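Local coordinates for protein 3-dehydroquinate dehydratase (Thermus thermophilus, PDB 2UYG) that is a type II dehydroquinase that probably catalyses the trans-dehydration of 3-dehydroquinate to 3-dehydroshikimate, a step of chorismate biosynthesis, and assembles as a homododecamer, at residues A[34-39]-A[130-135]; A[68-73]-A[91-96]; A[97-102]-A[120-125]. All blocks are in the same frame, centred on the assembly; numbering follows the deposited sequence.

How the interactions relate
Interactions 2 and 3 are buried and lie in the parallel sheet, on opposite edges of strand 95-99: interaction 2 bonds it to strand 69-73, interaction 3 to strand 121-124. Both rest on backbone hydrogen bonds, but interaction 2 adds mostly apolar packing, whereas interaction 3 carries the predicted proton donor His99 and its hydrogen-bonded partner Glu97. Interaction 1 lies further out and is partly buried, joining two helices mainly through side chains, with no hydrogen bond between them. It still reaches the sheet: Tyr131 extends to the predicted substrate-binding region, Ser130 OG bonds the carbonyl of His99, and Ala134 packs on Val71 and Val96. All three reach a second subunit, interaction 2 through Val96.

Interaction 1: residues A[34-39]-A[130-135]; sequences EAWGAE and SYKLAL
Trp36 and Lys132 join helices 26-39 and 129-140, which lie side by side over one face of the parallel sheet in this flavodoxin-like fold. The segments run the same way, 24° apart, with their axes 9.8 Å from each other. Lys132 lays its aliphatic chain across one face of the indole in a CH-pi contact: CG sits 3.3 Å from the centroid of the five-membered ring of Trp36, almost straight above it. The lysine chain bends at chi2 and again at chi3 (-122°), which puts CE 3.7 Å from Trp36 NE1. Its NZ stays 4.0 Å from Glu39 OE2, opposite charges that attract without forming a salt bridge; NZ also has a long, weak ion pair with Glu140 of a second subunit. Deeper in, Leu135 CD1 packs on Trp36 CB at 4.1 Å and lies 4.3 Å from Gly37 N. An alanine in place of Trp36 would probably leave the methylenes of Lys132 without their flat support and let the chain swing, while the CB contact to Leu135 would remain. Next to Lys132, Tyr131 turns inward, and its OH bonds ND2 of Asn73, a predicted substrate-binding residue. Packing of the first helix against the last on a shared sheet face is a feature of the flavodoxin-like fold.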
loop_
_atom_site.group_PDB
_atom_site.type_symbol
_atom_site.label_atom_id
_atom_site.label_comp_id
_atom_site.label_asym_id
_atom_site.label_seq_id
_atom_site.Cartn_x
_atom_site.Cartn_y
_atom_site.Cartn_z
ATOM N N GLU A 34 -4.298 10.652 43.074
ATOM C CA GLU A 34 -3.837 11.342 44.308
ATOM C C GLU A 34 -3.457 10.328 45.403
ATOM O O GLU A 34 -2.424 10.464 46.037
ATOM C CB GLU A 34 -4.901 12.339 44.866
ATOM C CG GLU A 34 -5.320 12.166 46.377
ATOM C CD GLU A 34 -6.839 11.916 46.652
ATOM O OE1 GLU A 34 -7.634 12.923 46.732
ATOM O OE2 GLU A 34 -7.259 10.731 46.839
ATOM N N ALA A 35 -4.287 9.318 45.626
ATOM C CA ALA A 35 -4.039 8.416 46.726
ATOM C C ALA A 35 -2.837 7.517 46.368
ATOM O O ALA A 35 -1.984 7.211 47.218
ATOM C CB ALA A 35 -5.330 7.586 47.044
ATOM N N TRP A 36 -2.706 7.135 45.100
ATOM C CA TRP A 36 -1.575 6.305 44.692
ATOM C C TRP A 36 -0.268 7.058 44.804
ATOM O O TRP A 36 0.782 6.530 45.233
ATOM C CB TRP A 36 -1.757 5.822 43.252
ATOM C CG TRP A 36 -2.764 4.740 43.103
ATOM C CD1 TRP A 36 -3.019 3.720 43.997
ATOM C CD2 TRP A 36 -3.693 4.563 42.027
ATOM N NE1 TRP A 36 -4.045 2.933 43.533
ATOM C CE2 TRP A 36 -4.483 3.410 42.334
ATOM C CE3 TRP A 36 -3.918 5.225 40.802
ATOM C CZ2 TRP A 36 -5.488 2.918 41.481
ATOM C CZ3 TRP A 36 -4.940 4.740 39.951
ATOM C CH2 TRP A 36 -5.723 3.612 40.319
ATOM N N GLY A 37 -0.290 8.307 44.378
ATOM C CA GLY A 37 0.918 9.106 44.449
ATOM C C GLY A 37 1.311 9.184 45.924
ATOM O O GLY A 37 2.451 8.876 46.264
ATOM N N ALA A 38 0.343 9.561 46.754
ATOM C CA ALA A 38 0.540 9.811 48.151
ATOM C C ALA A 38 0.958 8.551 48.858
ATOM O O ALA A 38 1.932 8.615 49.619
ATOM C CB ALA A 38 -0.739 10.373 48.800
ATOM N N GLU A 39 0.318 7.381 48.658
ATOM C CA GLU A 39 0.828 6.297 49.496
ATOM C C GLU A 39 2.282 6.430 49.272
ATOM O O GLU A 39 3.029 6.793 50.179
ATOM C CB GLU A 39 0.370 4.845 49.255
ATOM C CG GLU A 39 0.055 4.413 47.873
ATOM C CD GLU A 39 -1.124 3.487 47.862
ATOM O OE1 GLU A 39 -2.087 3.707 48.628
ATOM O OE2 GLU A 39 -1.090 2.540 47.076
ATOM N N SER A 130 -3.621 1.580 34.674
ATOM C CA SER A 130 -2.500 2.030 33.803
ATOM C C SER A 130 -1.845 3.276 34.407
ATOM O O SER A 130 -0.631 3.498 34.202
ATOM C CB SER A 130 -2.941 2.443 32.358
ATOM O OG SER A 130 -3.629 1.444 31.699
ATOM N N TYR A 131 -2.669 4.128 35.054
ATOM C CA TYR A 131 -2.144 5.344 35.734
ATOM C C TYR A 131 -1.318 4.973 36.915
ATOM O O TYR A 131 -0.166 5.468 37.132
ATOM C CB TYR A 131 -3.265 6.360 36.120
ATOM C CG TYR A 131 -3.925 6.981 34.930
ATOM C CD1 TYR A 131 -4.848 6.236 34.123
ATOM C CD2 TYR A 131 -3.709 8.339 34.595
ATOM C CE1 TYR A 131 -5.498 6.834 32.965
ATOM C CE2 TYR A 131 -4.383 8.929 33.502
ATOM C CZ TYR A 131 -5.254 8.163 32.689
ATOM O OH TYR A 131 -5.873 8.782 31.655
ATOM N N LYS A 132 -1.846 4.035 37.664
ATOM C CA LYS A 132 -1.077 3.454 38.814
ATOM C C LYS A 132 0.281 3.019 38.460
ATOM O O LYS A 132 1.301 3.383 39.129
ATOM C CB LYS A 132 -1.785 2.220 39.375
ATOM C CG LYS A 132 -1.800 2.177 40.861
ATOM C CD LYS A 132 -0.920 1.213 41.547
ATOM C CE LYS A 132 -1.736 0.303 42.418
ATOM N NZ LYS A 132 -1.226 0.319 43.737
ATOM N N LEU A 133 0.318 2.153 37.451
ATOM C CA LEU A 133 1.599 1.610 37.077
ATOM C C LEU A 133 2.603 2.677 36.605
ATOM O O LEU A 133 3.859 2.540 36.860
ATOM C CB LEU A 133 1.504 0.534 35.978
ATOM C CG LEU A 133 0.540 -0.656 35.934
ATOM C CD1 LEU A 133 0.980 -1.724 34.914
ATOM C CD2 LEU A 133 0.053 -1.248 37.181
ATOM N N ALA A 134 2.078 3.717 35.915
ATOM C CA ALA A 134 2.961 4.839 35.517
ATOM C C ALA A 134 3.578 5.490 36.764
ATOM O O ALA A 134 4.718 5.858 36.757
ATOM C CB ALA A 134 2.197 5.904 34.710
ATOM N N LEU A 135 2.779 5.648 37.807
ATOM C CA LEU A 135 3.272 6.273 39.065
ATOM C C LEU A 135 4.322 5.422 39.773
ATOM O O LEU A 135 5.345 5.940 40.217
ATOM C CB LEU A 135 2.104 6.656 39.956
ATOM C CG LEU A 135 1.209 7.743 39.338
ATOM C CD1 LEU A 135 -0.112 7.913 40.082
ATOM C CD2 LEU A 135 1.930 9.103 39.180
#

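Interaction 2: residues A[68-73]-A[91-96]; sequences LAIVLN and QPLPVV
In the beta-alpha-beta unit whose connecting helix is 82-89, Ile70 and Val96 meet across the two neighbouring parallel strands. The backbone of Ile70 is held from both ends. Ile70 N donates to Pro94 O at 3.0 Å, nearly straight (171°), and Ile70 O takes the N-H of Val96, also at 3.0 Å from O to N. The same Ile70 O receives a CA-H...O contact from Val95, CA to O 3.3 Å. Val96 then passes the pattern on, its O accepting Leu72 N at 2.8 Å. The opposite edge of strand 69-73 is bonded to strand 2-6, which makes it an inner strand of the flavodoxin-like sheet.

The side chains of the two residues go to different faces. Val96 shares its face with Val71; there both meet Leu138 of helix 129-140, and Val96 also packs on Phe126 of a second subunit. Ile70 shares the other with Val95, which rests on Ile88 of helix 82-89. Chi1 of Ile70 (-65°) sets CG1 beside the backbone N; from there CD1 extends back toward the start of the strand and meets Leu93 CD1 at 4.0 Å, the two side chains crossing at about a right angle. The second methyl of Leu93, CD2, lies 4.0 Å from Leu68 O.

The Gln91 amide folds back on Leu93 and bonds both its N and its O. Its NE2 donates to Ile88 O as well as to Leu93 O, while its OE1 touches Ile70 CD1 at 3.9 Å and accepts Leu93 N at 3.0 Å, the donor standing 45° above the amide carbonyl plane.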
loop_
_atom_site.group_PDB
_atom_site.type_symbol
_atom_site.label_atom_id
_atom_site.label_comp_id
_atom_site.label_asym_id
_atom_site.label_seq_id
_atom_site.Cartn_x
_atom_site.Cartn_y
_atom_site.Cartn_z
ATOM N N LEU A 68 8.479 17.124 37.800
ATOM C CA LEU A 68 9.646 16.256 37.483
ATOM C C LEU A 68 9.398 15.208 36.405
ATOM O O LEU A 68 10.321 14.659 35.863
ATOM C CB LEU A 68 10.111 15.600 38.768
ATOM C CG LEU A 68 10.758 14.235 39.178
ATOM C CD1 LEU A 68 10.881 14.460 40.779
ATOM C CD2 LEU A 68 10.111 12.731 38.872
ATOM N N ALA A 69 8.144 15.029 36.035
ATOM C CA ALA A 69 7.685 13.974 35.130
ATOM C C ALA A 69 6.201 14.227 34.753
ATOM O O ALA A 69 5.467 14.820 35.538
ATOM C CB ALA A 69 7.831 12.548 35.844
ATOM N N ILE A 70 5.794 13.780 33.577
ATOM C CA ILE A 70 4.410 13.895 33.099
ATOM C C ILE A 70 3.893 12.538 32.740
ATOM O O ILE A 70 4.606 11.749 32.151
ATOM C CB ILE A 70 4.364 14.764 31.824
ATOM C CG1 ILE A 70 4.789 16.229 32.108
ATOM C CG2 ILE A 70 2.993 14.748 31.199
ATOM C CD1 ILE A 70 5.415 16.837 30.897
ATOM N N VAL A 71 2.635 12.269 33.102
ATOM C CA VAL A 71 1.948 11.070 32.707
ATOM C C VAL A 71 0.868 11.578 31.762
ATOM O O VAL A 71 0.086 12.420 32.192
ATOM C CB VAL A 71 1.373 10.366 33.960
ATOM C CG1 VAL A 71 0.497 9.236 33.598
ATOM C CG2 VAL A 71 2.504 9.908 34.892
ATOM N N LEU A 72 0.752 10.973 30.561
ATOM C CA LEU A 72 0.042 11.539 29.468
ATOM C C LEU A 72 -0.811 10.553 28.734
ATOM O O LEU A 72 -0.307 9.589 28.200
ATOM C CB LEU A 72 1.089 12.112 28.473
ATOM C CG LEU A 72 0.549 12.676 27.181
ATOM C CD1 LEU A 72 -0.280 13.854 27.567
ATOM C CD2 LEU A 72 1.727 13.184 26.233
ATOM N N ASN A 73 -2.112 10.834 28.676
ATOM C CA ASN A 73 -3.096 10.061 27.975
ATOM C C ASN A 73 -3.694 11.059 26.983
ATOM O O ASN A 73 -4.623 11.854 27.366
ATOM C CB ASN A 73 -4.206 9.518 28.892
ATOM C CG ASN A 73 -5.245 8.692 28.106
ATOM O OD1 ASN A 73 -5.249 8.737 26.895
ATOM N ND2 ASN A 73 -6.044 7.884 28.790
ATOM N N GLN A 91 10.706 19.588 25.412
ATOM C CA GLN A 91 10.799 19.813 26.852
ATOM C C GLN A 91 11.544 18.675 27.573
ATOM O O GLN A 91 11.656 17.575 27.063
ATOM C CB GLN A 91 9.388 20.055 27.438
ATOM C CG GLN A 91 8.306 18.966 27.394
ATOM C CD GLN A 91 8.611 17.892 28.350
ATOM O OE1 GLN A 91 8.771 18.180 29.536
ATOM N NE2 GLN A 91 8.834 16.644 27.846
ATOM N N PRO A 92 12.130 18.946 28.730
ATOM C CA PRO A 92 13.108 18.020 29.313
ATOM C C PRO A 92 12.574 16.830 30.197
ATOM O O PRO A 92 13.316 15.877 30.509
ATOM C CB PRO A 92 14.021 19.000 30.084
ATOM C CG PRO A 92 13.061 19.955 30.686
ATOM C CD PRO A 92 11.993 20.168 29.551
ATOM N N LEU A 93 11.294 16.842 30.527
ATOM C CA LEU A 93 10.750 15.924 31.474
ATOM C C LEU A 93 10.497 14.540 30.824
ATOM O O LEU A 93 10.201 14.422 29.612
ATOM C CB LEU A 93 9.447 16.485 32.058
ATOM C CG LEU A 93 9.421 17.820 32.821
ATOM C CD1 LEU A 93 8.122 17.966 33.544
ATOM C CD2 LEU A 93 10.615 18.080 33.774
ATOM N N PRO A 94 10.683 13.499 31.589
ATOM C CA PRO A 94 10.234 12.172 31.160
ATOM C C PRO A 94 8.717 12.149 31.010
ATOM O O PRO A 94 8.043 12.594 31.943
ATOM C CB PRO A 94 10.589 11.284 32.359
ATOM C CG PRO A 94 10.796 12.211 33.448
ATOM C CD PRO A 94 11.405 13.451 32.862
ATOM N N VAL A 95 8.227 11.578 29.921
ATOM C CA VAL A 95 6.816 11.458 29.684
ATOM C C VAL A 95 6.429 9.940 29.562
ATOM O O VAL A 95 7.062 9.192 28.811
ATOM C CB VAL A 95 6.462 12.173 28.433
ATOM C CG1 VAL A 95 4.981 12.075 28.173
ATOM C CG2 VAL A 95 6.872 13.649 28.484
ATOM N N VAL A 96 5.466 9.500 30.366
ATOM C CA VAL A 96 4.934 8.178 30.287
ATOM C C VAL A 96 3.511 8.269 29.666
ATOM O O VAL A 96 2.709 9.017 30.132
ATOM C CB VAL A 96 4.788 7.500 31.649
ATOM C CG1 VAL A 96 4.333 6.059 31.449
ATOM C CG2 VAL A 96 6.166 7.483 32.428
#

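Interaction 3: residues A[97-102]-A[120-125]; sequences EVHLTN and RGIVSG
The imidazole of His99 turns its edge to strand 121-124, the parallel neighbour of its own strand at one side of the flavodoxin-like sheet: Ser124 CB and Ile122 CD1 both lie near the ring plane, the latter 3.9 Å from His99 NE2. Glu97 OE1 also lies in that plane, 2.6 Å from His99 NE2, and takes the hydrogen bond on its anti lone pair. The carboxylate, its two oxygens held by Ser113 and Thr115, is consistent with a second-shell group limiting the rotation of the ring. Glu97 stretches out alongside Ile122, whose CD1 touches Glu97 OE1 at 3.3 Å.

Ile122 to Ser124 pair antiparallel with a second subunit, extending the sheet. Glu97 N bonds Gly121 O at 3.0 Å, Val123 N bonds Glu97 O, and His99 N bonds Val123 O. His99 is the predicted proton donor, and Leu100 and Thr101 after it are predicted substrate-binding residues. Asn102 ND2 reaches Ala116 O of the second subunit. Gly125, with phi at 112°, has a backbone shape in which a CB would press on the preceding carbonyl; its N bonds His99 O at 3.3 Å, from 36° above the carbonyl plane.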
loop_
_atom_site.group_PDB
_atom_site.type_symbol
_atom_site.label_atom_id
_atom_site.label_comp_id
_atom_site.label_asym_id
_atom_site.label_seq_id
_atom_site.Cartn_x
_atom_site.Cartn_y
_atom_site.Cartn_z
ATOM N N GLU A 97 3.278 7.527 28.587
ATOM C CA GLU A 97 2.026 7.547 27.839
ATOM C C GLU A 97 1.187 6.444 28.447
ATOM O O GLU A 97 1.637 5.361 28.581
ATOM C CB GLU A 97 2.271 7.281 26.345
ATOM C CG GLU A 97 1.012 7.287 25.550
ATOM C CD GLU A 97 1.202 7.204 24.028
ATOM O OE1 GLU A 97 0.482 6.391 23.344
ATOM O OE2 GLU A 97 2.051 7.917 23.519
ATOM N N VAL A 98 -0.027 6.732 28.783
ATOM C CA VAL A 98 -0.953 5.803 29.424
ATOM C C VAL A 98 -2.252 5.742 28.658
ATOM O O VAL A 98 -2.727 6.758 28.107
ATOM C CB VAL A 98 -1.053 6.384 30.895
ATOM C CG1 VAL A 98 -2.259 6.139 31.546
ATOM C CG2 VAL A 98 0.148 5.845 31.700
ATOM N N HIS A 99 -2.880 4.554 28.592
ATOM C CA HIS A 99 -4.270 4.450 28.041
ATOM C C HIS A 99 -5.018 3.435 28.871
ATOM O O HIS A 99 -4.426 2.432 29.232
ATOM C CB HIS A 99 -4.309 3.956 26.596
ATOM C CG HIS A 99 -3.389 4.684 25.700
ATOM N ND1 HIS A 99 -3.774 5.808 24.991
ATOM C CD2 HIS A 99 -2.067 4.517 25.457
ATOM C CE1 HIS A 99 -2.739 6.246 24.302
ATOM N NE2 HIS A 99 -1.687 5.490 24.570
ATOM N N LEU A 100 -6.290 3.683 29.116
ATOM C CA LEU A 100 -7.150 2.815 29.851
ATOM C C LEU A 100 -7.342 1.482 29.161
ATOM O O LEU A 100 -7.339 0.458 29.822
ATOM C CB LEU A 100 -8.536 3.434 29.952
ATOM C CG LEU A 100 -8.518 4.764 30.736
ATOM C CD1 LEU A 100 -9.641 5.603 30.174
ATOM C CD2 LEU A 100 -8.654 4.502 32.202
ATOM N N THR A 101 -7.546 1.549 27.845
ATOM C CA THR A 101 -7.905 0.398 27.037
ATOM C C THR A 101 -6.724 -0.067 26.286
ATOM O O THR A 101 -5.738 0.645 26.158
ATOM C CB THR A 101 -9.005 0.714 25.940
ATOM O OG1 THR A 101 -8.554 1.729 25.016
ATOM C CG2 THR A 101 -10.262 1.224 26.537
ATOM N N ASN A 102 -6.841 -1.284 25.767
ATOM C CA ASN A 102 -5.796 -1.914 24.995
ATOM C C ASN A 102 -5.999 -1.467 23.559
ATOM O O ASN A 102 -6.949 -1.929 22.870
ATOM C CB ASN A 102 -5.930 -3.444 25.065
ATOM C CG ASN A 102 -4.826 -4.160 24.292
ATOM O OD1 ASN A 102 -4.132 -3.556 23.462
ATOM N ND2 ASN A 102 -4.649 -5.436 24.572
ATOM N N ARG A 120 9.190 7.818 27.581
ATOM C CA ARG A 120 9.936 6.787 28.276
ATOM C C ARG A 120 9.292 5.476 27.948
ATOM O O ARG A 120 9.943 4.530 27.625
ATOM C CB ARG A 120 9.868 6.962 29.825
ATOM C CG ARG A 120 10.842 7.838 30.347
ATOM C CD ARG A 120 12.299 7.276 30.121
ATOM N NE ARG A 120 13.184 8.342 30.521
ATOM C CZ ARG A 120 13.465 8.608 31.777
ATOM N NH1 ARG A 120 14.286 9.627 32.056
ATOM N NH2 ARG A 120 12.946 7.864 32.765
ATOM N N GLY A 121 7.979 5.405 28.082
ATOM C CA GLY A 121 7.322 4.123 27.864
ATOM C C GLY A 121 5.859 4.295 27.713
ATOM O O GLY A 121 5.364 5.468 27.758
ATOM N N ILE A 122 5.194 3.145 27.556
ATOM C CA ILE A 122 3.781 3.077 27.336
ATOM C C ILE A 122 3.125 2.007 28.142
ATOM O O ILE A 122 3.643 0.890 28.284
ATOM C CB ILE A 122 3.439 3.028 25.768
ATOM C CG1 ILE A 122 1.940 2.853 25.498
ATOM C CG2 ILE A 122 4.262 2.053 25.041
ATOM C CD1 ILE A 122 1.552 3.377 24.097
ATOM N N VAL A 123 1.992 2.364 28.751
ATOM C CA VAL A 123 1.229 1.404 29.449
ATOM C C VAL A 123 -0.196 1.423 29.063
ATOM O O VAL A 123 -0.905 2.430 29.157
ATOM C CB VAL A 123 1.511 1.262 31.031
ATOM C CG1 VAL A 123 2.508 2.153 31.569
ATOM C CG2 VAL A 123 0.312 1.107 31.795
ATOM N N SER A 124 -0.673 0.303 28.576
ATOM C CA SER A 124 -2.110 0.313 28.302
ATOM C C SER A 124 -2.948 -0.956 28.335
ATOM O O SER A 124 -2.465 -2.022 28.094
ATOM C CB SER A 124 -2.306 1.019 26.967
ATOM O OG SER A 124 -1.876 0.207 25.941
ATOM N N GLY A 125 -4.232 -0.783 28.697
ATOM C CA GLY A 125 -5.198 -1.873 28.808
ATOM C C GLY A 125 -5.667 -2.182 30.219
ATOM O O GLY A 125 -6.506 -2.997 30.409
#